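Putative ribose 5-phosphate isomerase (Leishmania infantum, PDB 6FXW) probably interconverts ribose 5-phosphate and ribulose 5-phosphate, a step of the pentose phosphate pathway, as a type B isomerase of the LacAB/RpiB family. Local coordinates at residues A[17-20]-A[21-24]; A[147-150]-A[151-155]; A[46-49]-A[50-53]. All blocks are in the same frame, centred on the assembly; numbering follows the deposited sequence.

Contact 1 of 3, residues A[17-20]-A[21-24]; sequences YATH and QEIM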
ATOM      1  N   TYR A  17     -12.569 -14.990  -9.337  1.00 16.88           N
ATOM      2  CA  TYR A  17     -13.439 -15.529 -10.424  1.00 19.44           C
ATOM      3  C   TYR A  17     -14.263 -14.422 -11.036  1.00 20.68           C
ATOM      4  O   TYR A  17     -14.327 -14.323 -12.257  1.00 21.98           O
ATOM      5  CB  TYR A  17     -14.277 -16.684  -9.931  1.00 21.13           C
ATOM      6  CG  TYR A  17     -15.130 -17.265 -10.998  1.00 21.22           C
ATOM      7  CD1 TYR A  17     -14.560 -17.995 -12.003  1.00 21.90           C
ATOM      8  CD2 TYR A  17     -16.481 -17.158 -10.920  1.00 23.35           C
ATOM      9  CE1 TYR A  17     -15.331 -18.566 -13.010  1.00 20.63           C
ATOM     10  CE2 TYR A  17     -17.294 -17.674 -11.930  1.00 25.27           C
ATOM     11  CZ  TYR A  17     -16.689 -18.398 -12.945  1.00 23.13           C
ATOM     12  OH  TYR A  17     -17.434 -19.026 -13.965  1.00 25.64           O
ATOM     13  N   ALA A  18     -14.821 -13.543 -10.229  1.00 20.47           N
ATOM     14  CA  ALA A  18     -15.589 -12.439 -10.741  1.00 24.70           C
ATOM     15  C   ALA A  18     -14.827 -11.509 -11.656  1.00 27.43           C
ATOM     16  O   ALA A  18     -15.410 -10.978 -12.596  1.00 30.96           O
ATOM     17  CB  ALA A  18     -16.218 -11.691  -9.592  1.00 27.54           C
ATOM     18  N   THR A  19     -13.530 -11.334 -11.436  1.00 21.53           N
ATOM     19  CA  THR A  19     -12.702 -10.350 -12.134  1.00 19.60           C
ATOM     20  C   THR A  19     -11.730 -10.966 -13.092  1.00 17.42           C
ATOM     21  O   THR A  19     -10.959 -10.272 -13.709  1.00 17.54           O
ATOM     22  CB  THR A  19     -11.884  -9.475 -11.151  1.00 22.46           C
ATOM     23  OG1 THR A  19     -11.249 -10.329 -10.230  1.00 18.90           O
ATOM     24  CG2 THR A  19     -12.808  -8.469 -10.394  1.00 26.61           C
ATOM     25  N   HIS A  20     -11.739 -12.309 -13.289  1.00 17.28           N
ATOM     26  CA  HIS A  20     -10.626 -12.894 -14.006  1.00 15.59           C
ATOM     27  C   HIS A  20     -10.603 -12.406 -15.467  1.00 14.41           C
ATOM     28  O   HIS A  20      -9.534 -12.260 -16.090  1.00 14.97           O
ATOM     29  CB  HIS A  20     -10.571 -14.467 -13.946  1.00 16.57           C
ATOM     30  CG  HIS A  20     -11.584 -15.178 -14.833  1.00 18.22           C
ATOM     31  ND1 HIS A  20     -12.846 -15.471 -14.411  1.00 22.41           N
ATOM     32  CD2 HIS A  20     -11.439 -15.789 -16.024  1.00 20.70           C
ATOM     33  CE1 HIS A  20     -13.474 -16.183 -15.336  1.00 21.91           C
ATOM     34  NE2 HIS A  20     -12.634 -16.393 -16.335  1.00 23.52           N
ATOM     35  N   GLN A  21     -11.785 -12.257 -16.089  1.00 16.84           N
ATOM     36  CA  GLN A  21     -11.740 -11.805 -17.479  1.00 17.60           C
ATOM     37  C   GLN A  21     -11.233 -10.359 -17.623  1.00 16.77           C
ATOM     38  O   GLN A  21     -10.498 -10.084 -18.499  1.00 16.30           O
ATOM     39  CB  GLN A  21     -13.155 -11.903 -18.085  1.00 19.99           C
ATOM     40  CG  GLN A  21     -13.145 -11.516 -19.587  1.00 24.57           C
ATOM     41  CD  GLN A  21     -12.269 -12.421 -20.450  1.00 27.75           C
ATOM     42  OE1 GLN A  21     -12.437 -13.646 -20.411  1.00 30.95           O
ATOM     43  NE2 GLN A  21     -11.311 -11.859 -21.179  1.00 27.59           N
ATOM     44  N   GLU A  22     -11.587  -9.537 -16.641  1.00 15.93           N
ATOM     45  CA  GLU A  22     -11.019  -8.143 -16.557  1.00 16.18           C
ATOM     46  C   GLU A  22      -9.502  -8.155 -16.436  1.00 17.73           C
ATOM     47  O   GLU A  22      -8.797  -7.410 -17.077  1.00 17.78           O
ATOM     48  CB  GLU A  22     -11.730  -7.401 -15.448  1.00 19.11           C
ATOM     49  CG  GLU A  22     -11.235  -5.979 -15.201  1.00 25.51           C
ATOM     50  CD  GLU A  22     -12.014  -5.187 -14.140  1.00 27.82           C
ATOM     51  OE1 GLU A  22     -12.879  -5.703 -13.388  1.00 31.90           O
ATOM     52  OE2 GLU A  22     -11.665  -3.979 -14.054  1.00 31.69           O
ATOM     53  N   ILE A  23      -8.995  -9.075 -15.633  1.00 15.61           N
ATOM     54  CA  ILE A  23      -7.528  -9.215 -15.507  1.00 15.53           C
ATOM     55  C   ILE A  23      -6.893  -9.696 -16.817  1.00 15.10           C
ATOM     56  O   ILE A  23      -5.864  -9.205 -17.254  1.00 16.65           O
ATOM     57  CB  ILE A  23      -7.180 -10.132 -14.289  1.00 15.55           C
ATOM     58  CG1 ILE A  23      -7.729  -9.478 -13.023  1.00 16.67           C
ATOM     59  CG2 ILE A  23      -5.711 -10.413 -14.280  1.00 16.85           C
ATOM     60  CD1 ILE A  23      -7.686 -10.350 -11.763  1.00 17.47           C
ATOM     61  N   MET A  24      -7.515 -10.684 -17.467  1.00 15.63           N
ATOM     62  CA  MET A  24      -6.990 -11.193 -18.750  0.50 18.11           C
ATOM     63  C   MET A  24      -6.981 -10.075 -19.756  1.00 17.53           C
ATOM     64  O   MET A  24      -6.020  -9.915 -20.471  1.00 18.28           O
ATOM     65  CB  MET A  24      -7.852 -12.304 -19.322  0.50 20.26           C
ATOM     66  CG  MET A  24      -7.615 -13.593 -18.630  0.50 22.44           C
ATOM     67  SD  MET A  24      -8.826 -14.796 -19.179  0.50 23.01           S
ATOM     68  CE  MET A  24      -8.426 -15.110 -20.896  0.50 24.49           C
TER
HETATM   69  O   HOH W   1     -14.524 -12.640 -15.101  1.00 24.18           O
HETATM   70  O   HOH W   2     -14.238  -9.887 -15.170  1.00 24.74           O

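Contact 2 of 3, residues A[147-150]-A[151-155]; sequences KITV and IEEEQ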
ATOM      1  N   LYS A 147      22.096 -17.988  -5.361  1.00 12.63           N
ATOM      2  CA  LYS A 147      22.035 -18.545  -3.980  1.00 12.04           C
ATOM      3  C   LYS A 147      20.698 -19.162  -3.670  1.00 13.80           C
ATOM      4  O   LYS A 147      20.610 -20.129  -2.954  1.00 15.74           O
ATOM      5  CB  LYS A 147      22.516 -17.568  -2.923  1.00 13.09           C
ATOM      6  CG  LYS A 147      24.001 -17.266  -3.002  1.00 13.70           C
ATOM      7  CD  LYS A 147      24.425 -16.243  -1.948  1.00 15.79           C
ATOM      8  CE  LYS A 147      25.954 -16.166  -1.960  1.00 16.66           C
ATOM      9  NZ  LYS A 147      26.450 -15.299  -0.836  1.00 16.53           N
ATOM     10  N   ILE A 148      19.600 -18.564  -4.161  1.00 13.27           N
ATOM     11  CA  ILE A 148      18.287 -19.186  -4.009  1.00 12.73           C
ATOM     12  C   ILE A 148      18.290 -20.571  -4.690  1.00 13.44           C
ATOM     13  O   ILE A 148      17.746 -21.538  -4.120  1.00 14.01           O
ATOM     14  CB  ILE A 148      17.186 -18.305  -4.590  1.00 13.05           C
ATOM     15  CG1 ILE A 148      17.102 -16.960  -3.879  1.00 13.72           C
ATOM     16  CG2 ILE A 148      15.821 -18.984  -4.556  1.00 13.94           C
ATOM     17  CD1 ILE A 148      16.160 -15.971  -4.475  1.00 14.58           C
ATOM     18  N   THR A 149      18.894 -20.654  -5.884  1.00 13.74           N
ATOM     19  CA  THR A 149      18.983 -21.935  -6.552  1.00 15.58           C
ATOM     20  C   THR A 149      19.752 -22.987  -5.761  1.00 14.82           C
ATOM     21  O   THR A 149      19.344 -24.154  -5.621  1.00 16.28           O
ATOM     22  CB  THR A 149      19.585 -21.771  -7.964  1.00 18.17           C
ATOM     23  OG1 THR A 149      18.740 -20.873  -8.705  1.00 17.19           O
ATOM     24  CG2 THR A 149      19.688 -23.083  -8.688  1.00 19.84           C
ATOM     25  N   VAL A 150      20.819 -22.516  -5.146  1.00 16.08           N
ATOM     26  CA  VAL A 150      21.618 -23.450  -4.290  1.00 16.91           C
ATOM     27  C   VAL A 150      20.811 -23.963  -3.103  1.00 15.75           C
ATOM     28  O   VAL A 150      20.821 -25.158  -2.772  1.00 17.65           O
ATOM     29  CB  VAL A 150      22.880 -22.771  -3.781  1.00 17.69           C
ATOM     30  CG1 VAL A 150      23.622 -23.664  -2.764  1.00 19.09           C
ATOM     31  CG2 VAL A 150      23.830 -22.513  -4.925  1.00 20.38           C
ATOM     32  N   ILE A 151      20.048 -23.077  -2.467  1.00 15.18           N
ATOM     33  CA  ILE A 151      19.154 -23.491  -1.360  1.00 15.31           C
ATOM     34  C   ILE A 151      18.153 -24.532  -1.822  1.00 15.16           C
ATOM     35  O   ILE A 151      17.946 -25.548  -1.195  1.00 16.22           O
ATOM     36  CB  ILE A 151      18.430 -22.269  -0.734  1.00 15.77           C
ATOM     37  CG1 ILE A 151      19.431 -21.396   0.027  1.00 18.32           C
ATOM     38  CG2 ILE A 151      17.340 -22.735   0.204  1.00 15.76           C
ATOM     39  CD1 ILE A 151      18.980 -20.028   0.398  1.00 18.98           C
ATOM     40  N   GLU A 152      17.531 -24.257  -2.945  1.00 16.47           N
ATOM     41  CA  GLU A 152      16.515 -25.163  -3.470  1.00 20.00           C
ATOM     42  C   GLU A 152      17.125 -26.511  -3.725  1.00 19.87           C
ATOM     43  O   GLU A 152      16.526 -27.539  -3.338  1.00 25.34           O
ATOM     44  CB  GLU A 152      16.008 -24.531  -4.774  1.00 24.92           C
ATOM     45  CG  GLU A 152      14.981 -25.199  -5.593  1.00 29.53           C
ATOM     46  CD  GLU A 152      14.763 -24.322  -6.822  1.00 30.87           C
ATOM     47  OE1 GLU A 152      15.591 -24.310  -7.782  1.00 33.33           O
ATOM     48  OE2 GLU A 152      13.783 -23.561  -6.773  1.00 25.34           O
ATOM     49  N   GLU A 153      18.294 -26.553  -4.317  1.00 20.98           N
ATOM     50  CA  GLU A 153      18.980 -27.819  -4.650  1.00 25.60           C
ATOM     51  C   GLU A 153      19.350 -28.564  -3.401  1.00 23.73           C
ATOM     52  O   GLU A 153      19.199 -29.800  -3.339  1.00 27.75           O
ATOM     53  CB  GLU A 153      20.234 -27.597  -5.486  1.00 29.68           C
ATOM     54  CG  GLU A 153      19.900 -27.204  -6.931  1.00 39.72           C
ATOM     55  CD  GLU A 153      21.151 -26.709  -7.678  1.00 44.55           C
ATOM     56  OE1 GLU A 153      21.036 -26.360  -8.874  1.00 46.46           O
ATOM     57  OE2 GLU A 153      22.244 -26.649  -7.035  1.00 54.31           O
ATOM     58  N   GLU A 154      19.832 -27.864  -2.394  1.00 20.29           N
ATOM     59  CA  GLU A 154      20.187 -28.497  -1.150  1.00 22.98           C
ATOM     60  C   GLU A 154      18.979 -29.098  -0.411  1.00 23.70           C
ATOM     61  O   GLU A 154      19.059 -30.125   0.267  1.00 25.51           O
ATOM     62  CB  GLU A 154      20.942 -27.473  -0.324  1.00 24.40           C
ATOM     63  CG  GLU A 154      21.319 -27.925   1.044  1.00 28.84           C
ATOM     64  CD  GLU A 154      22.290 -26.967   1.656  1.00 30.91           C
ATOM     65  OE1 GLU A 154      22.197 -25.765   1.346  1.00 28.34           O
ATOM     66  OE2 GLU A 154      23.192 -27.447   2.345  1.00 33.54           O
ATOM     67  N   GLN A 155      17.851 -28.400  -0.477  1.00 22.37           N
ATOM     68  CA  GLN A 155      16.637 -28.844   0.170  1.00 27.56           C
ATOM     69  C   GLN A 155      16.229 -30.179  -0.508  1.00 37.25           C
ATOM     70  O   GLN A 155      15.904 -31.125   0.197  1.00 37.36           O
ATOM     71  CB  GLN A 155      15.604 -27.685   0.137  1.00 23.58           C
ATOM     72  CG  GLN A 155      16.063 -26.607   1.101  1.00 22.95           C
ATOM     73  CD  GLN A 155      15.938 -27.018   2.521  1.00 25.65           C
ATOM     74  OE1 GLN A 155      14.889 -27.506   2.953  1.00 25.42           O
ATOM     75  NE2 GLN A 155      17.024 -26.842   3.275  1.00 25.44           N
TER
HETATM   76  O   HOH W   3      16.426 -22.188  -9.974  1.00 40.94           O

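Contact 3 of 3, residues A[46-49]-A[50-53]; sequences SVDY and PDYA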
ATOM      1  N   SER A  46     -16.004 -22.968  -5.043  1.00 24.20           N
ATOM      2  CA  SER A  46     -14.850 -22.742  -4.155  1.00 24.38           C
ATOM      3  C   SER A  46     -13.767 -23.716  -4.565  1.00 18.99           C
ATOM      4  O   SER A  46     -14.012 -24.895  -4.713  1.00 20.91           O
ATOM      5  CB  SER A  46     -15.297 -23.053  -2.734  1.00 29.72           C
ATOM      6  OG  SER A  46     -14.289 -22.655  -1.885  1.00 34.17           O
ATOM      7  N   VAL A  47     -12.490 -23.229  -4.618  1.00 13.57           N
ATOM      8  CA  VAL A  47     -11.421 -24.051  -4.958  1.00 13.59           C
ATOM      9  C   VAL A  47     -10.188 -23.729  -4.083  1.00 12.66           C
ATOM     10  O   VAL A  47     -10.272 -22.774  -3.301  1.00 13.00           O
ATOM     11  CB  VAL A  47     -11.109 -23.965  -6.448  1.00 13.70           C
ATOM     12  CG1 VAL A  47     -12.292 -24.333  -7.352  1.00 15.45           C
ATOM     13  CG2 VAL A  47     -10.710 -22.539  -6.833  1.00 14.25           C
ATOM     14  N   ASP A  48      -9.146 -24.512  -4.249  1.00 13.01           N
ATOM     15  CA  ASP A  48      -7.946 -24.376  -3.416  1.00 12.04           C
ATOM     16  C   ASP A  48      -6.784 -23.823  -4.198  1.00 11.79           C
ATOM     17  O   ASP A  48      -6.281 -24.415  -5.102  1.00 11.99           O
ATOM     18  CB  ASP A  48      -7.629 -25.735  -2.834  1.00 12.45           C
ATOM     19  CG  ASP A  48      -8.705 -26.221  -1.871  1.00 14.18           C
ATOM     20  OD1 ASP A  48      -9.416 -25.451  -1.235  1.00 13.84           O
ATOM     21  OD2 ASP A  48      -8.815 -27.492  -1.821  1.00 16.67           O
ATOM     22  N   TYR A  49      -6.293 -22.620  -3.807  1.00 11.75           N
ATOM     23  CA  TYR A  49      -5.323 -21.943  -4.594  1.00 11.60           C
ATOM     24  C   TYR A  49      -4.063 -22.781  -4.916  1.00 11.01           C
ATOM     25  O   TYR A  49      -3.466 -22.604  -5.990  1.00 11.75           O
ATOM     26  CB  TYR A  49      -4.927 -20.583  -3.899  1.00 11.16           C
ATOM     27  CG  TYR A  49      -4.309 -20.736  -2.543  1.00 10.34           C
ATOM     28  CD1 TYR A  49      -2.950 -20.975  -2.305  1.00 11.62           C
ATOM     29  CD2 TYR A  49      -5.116 -20.550  -1.412  1.00 11.38           C
ATOM     30  CE1 TYR A  49      -2.441 -21.115  -1.066  1.00 11.73           C
ATOM     31  CE2 TYR A  49      -4.588 -20.694  -0.129  1.00 11.39           C
ATOM     32  CZ  TYR A  49      -3.251 -21.021   0.064  1.00 11.16           C
ATOM     33  OH  TYR A  49      -2.732 -21.202   1.360  1.00 12.03           O
ATOM     34  N   PRO A  50      -3.529 -23.669  -4.007  1.00  9.71           N
ATOM     35  CA  PRO A  50      -2.346 -24.402  -4.433  1.00 10.37           C
ATOM     36  C   PRO A  50      -2.495 -25.213  -5.683  1.00 10.61           C
ATOM     37  O   PRO A  50      -1.513 -25.377  -6.430  1.00 12.50           O
ATOM     38  CB  PRO A  50      -2.054 -25.294  -3.223  1.00 10.91           C
ATOM     39  CG  PRO A  50      -2.704 -24.557  -2.042  1.00 12.22           C
ATOM     40  CD  PRO A  50      -3.940 -24.017  -2.635  1.00 10.96           C
ATOM     41  N   ASP A  51      -3.702 -25.686  -5.925  1.00 10.77           N
ATOM     42  CA  ASP A  51      -3.889 -26.468  -7.133  1.00 13.01           C
ATOM     43  C   ASP A  51      -3.672 -25.647  -8.429  1.00 13.84           C
ATOM     44  O   ASP A  51      -3.150 -26.186  -9.433  1.00 15.50           O
ATOM     45  CB  ASP A  51      -5.257 -27.114  -7.165  1.00 13.40           C
ATOM     46  CG  ASP A  51      -5.509 -28.134  -5.999  1.00 12.60           C
ATOM     47  OD1 ASP A  51      -4.537 -28.852  -5.654  1.00 17.00           O
ATOM     48  OD2 ASP A  51      -6.627 -28.154  -5.427  1.00 15.47           O
ATOM     49  N   TYR A  52      -4.096 -24.386  -8.421  1.00 11.99           N
ATOM     50  CA  TYR A  52      -3.930 -23.513  -9.550  1.00 12.66           C
ATOM     51  C   TYR A  52      -2.542 -22.900  -9.636  1.00 11.42           C
ATOM     52  O   TYR A  52      -2.017 -22.737 -10.742  1.00 12.88           O
ATOM     53  CB  TYR A  52      -5.065 -22.460  -9.494  1.00 11.90           C
ATOM     54  CG  TYR A  52      -6.439 -23.144  -9.681  1.00 13.69           C
ATOM     55  CD1 TYR A  52      -6.920 -23.416 -10.918  1.00 17.12           C
ATOM     56  CD2 TYR A  52      -7.129 -23.615  -8.606  1.00 15.52           C
ATOM     57  CE1 TYR A  52      -8.098 -24.115 -11.065  1.00 18.29           C
ATOM     58  CE2 TYR A  52      -8.293 -24.337  -8.759  1.00 17.56           C
ATOM     59  CZ  TYR A  52      -8.741 -24.584  -9.986  1.00 19.73           C
ATOM     60  OH  TYR A  52      -9.900 -25.307 -10.177  1.00 21.77           O
ATOM     61  N   ALA A  53      -1.907 -22.658  -8.469  1.00 11.09           N
ATOM     62  CA  ALA A  53      -0.508 -22.348  -8.487  1.00 10.84           C
ATOM     63  C   ALA A  53       0.290 -23.397  -9.231  1.00 11.37           C
ATOM     64  O   ALA A  53       1.123 -23.124 -10.085  1.00 12.19           O
ATOM     65  CB  ALA A  53       0.024 -22.227  -7.091  1.00 11.57           C
TER
HETATM   66  O   HOH W   4      -8.816 -26.760  -5.991  1.00 16.94           O

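Contact 1 of 3, residues A[17-20]-A[21-24]
A chi1 of 75° sets CG of His20 between its own backbone N and carbonyl carbon, folding the imidazole back over the chain: Gln21 N lies over one face of the ring, 3.2 Å from His20 CG. The same rotation brings His20 ND1 within 2.9 Å of Tyr17 O, which accepts a hydrogen bond close to the ring plane and on a lone pair in the carbonyl plane. A side chain thus reinforces the type I turn of 17-20, whose own backbone bond from His20 N is weak. Histidine suits the place because it offers a ring N-H at the edge and a flat face, and it also stacks on Tyr38.

Past the turn, helix 20-29 takes up its regular pattern, with Ile23 N bonding to Thr19 O at 3.0 Å and Met24 N to His20 O at 2.9 Å. In one of two conformers, so tentatively, Met24 SD approaches the His20 ring edge, 5.3 Å from the centroid. Ile23 CG1 lies against Thr19 O at 3.4 Å, while the branched side chain faces inward to Leu10 and Ile127.

Two waters donate to Ala18 O, one weakly, and accept from Gln21 N at 2.9 Å and Glu22 N at 3.1 Å. They thus link these amides to a carbonyl that the turn holds too far off for a direct bond, while the imidazole N-H ties the turn to the helix.

Contact 2 of 3, residues A[147-150]-A[151-155]
The hydrogen bonds along the backbone are those of a regular alpha helix. Ile151 N, Glu152 N, Glu153 N and Glu154 N donate to the carbonyls of Lys147, Ile148, Thr149 and Val150, with the Glu153 N to Thr149 O bond at 2.9 Å.

Van der Waals contact between side chains centres on Thr149 and Glu153. With OG1 of Thr149 at chi1 -59°, its methyl is anti to the backbone N and leans toward the C-terminal end of the helix, where CG2 meets Glu153 OE1 at 3.5 Å, the two side chains crossing at a slant. The extended chain of Glu153 also runs close to the backbone, its CG 3.4 Å from Thr149 O. On another face of the helix, one turn after Lys147, Ile151 CG1 lies 3.4 Å from Lys147 O, and this isoleucine packs on Phe85 of the second subunit.

A water joins two polar side chains, standing 2.9 Å from Thr149 OG1, which also bonds Val145 O weakly, and donating to Glu152 OE1 at 3.2 Å. The other carboxylate oxygen, Glu152 OE2, is held by Gly87 N of its own chain and by Lys84 of the second subunit, so the acid has partners on both oxygens and its negative charge is probably stabilised.

Lys147 carries a further ionic contact, its long, straight side chain reaching Asp48 and Asp51 of the second subunit. With Ile148 and Ile151 apolar on the same interface, Glu152 serving it too, and Glu153 and Glu154 exposed, this is an amphipathic helix, 139-155, the last one modelled, laid against a partner subunit in an oligomeric alpha/beta enzyme.

Contact 3 of 3, residues A[46-49]-A[50-53]
Tyr49 O is gripped by two amides of helix 49-61. Ala53 N comes in nearly straight at 2.9 Å, and Tyr52 N adds a weak bond at 3.1 Å. One residue earlier, Asp48 O takes Asp51 N at 3.0 Å, an i to i+3 bond that is bent (N-H...O 142°), with the donor tilted 34° from the carbonyl plane. Pro50 fits the first turn well: it has no N-H to satisfy, and its ring restrains the backbone to a helical phi.

That ring also meets the side chain before it. Tyr49 has chi1 61°, its CG lying between backbone N and carbonyl carbon, which brings the ring face against the proline. Pro50 CD then sits over the face of the Tyr49 ring, 3.5 Å from the centroid, in a CH-pi contact offset toward the rim. The hydroxyl end reaches Asn106 of the second subunit.

Val47 and Tyr52 make the apolar contact. The valine crosses the phenol at about a right angle, with CG2 3.6 Å from Tyr52 CE2 in an oblique approach, and Asp48 O lies at the edge of the same ring.

The carboxylates of Asp48 and Asp51 lie close together, OD2 to OD2 at 4.3 Å. A water accepts from Asp48 N and donates to Asp51 OD2 at 2.7 Å. Arg144 of the second subunit forms a salt bridge with the other oxygen of Asp48. Two like charges can lie so close because Lys147 NZ of that subunit salt-bridges the OD2 of each; these cations are likely to offset the repulsion, making the N-terminal part of the helix a piece of the subunit interface.

Contacts 1 and 3 are alike in place: each is a loop running into a helix, after strand 6-12 for 17-20 and after strand 33-38 for 46-49, with centres about 16 Å apart. Contact 2 lies inside the last modelled helix, 139-155, on the opposite side of the chain's centre from contact 1. Contact 1 is a surface contact whose segments no other chain of the assembly touches, and water supplies several of its bonds. Contacts 2 and 3 are partly buried and both meet the second subunit, where they bring opposite charges to the interface.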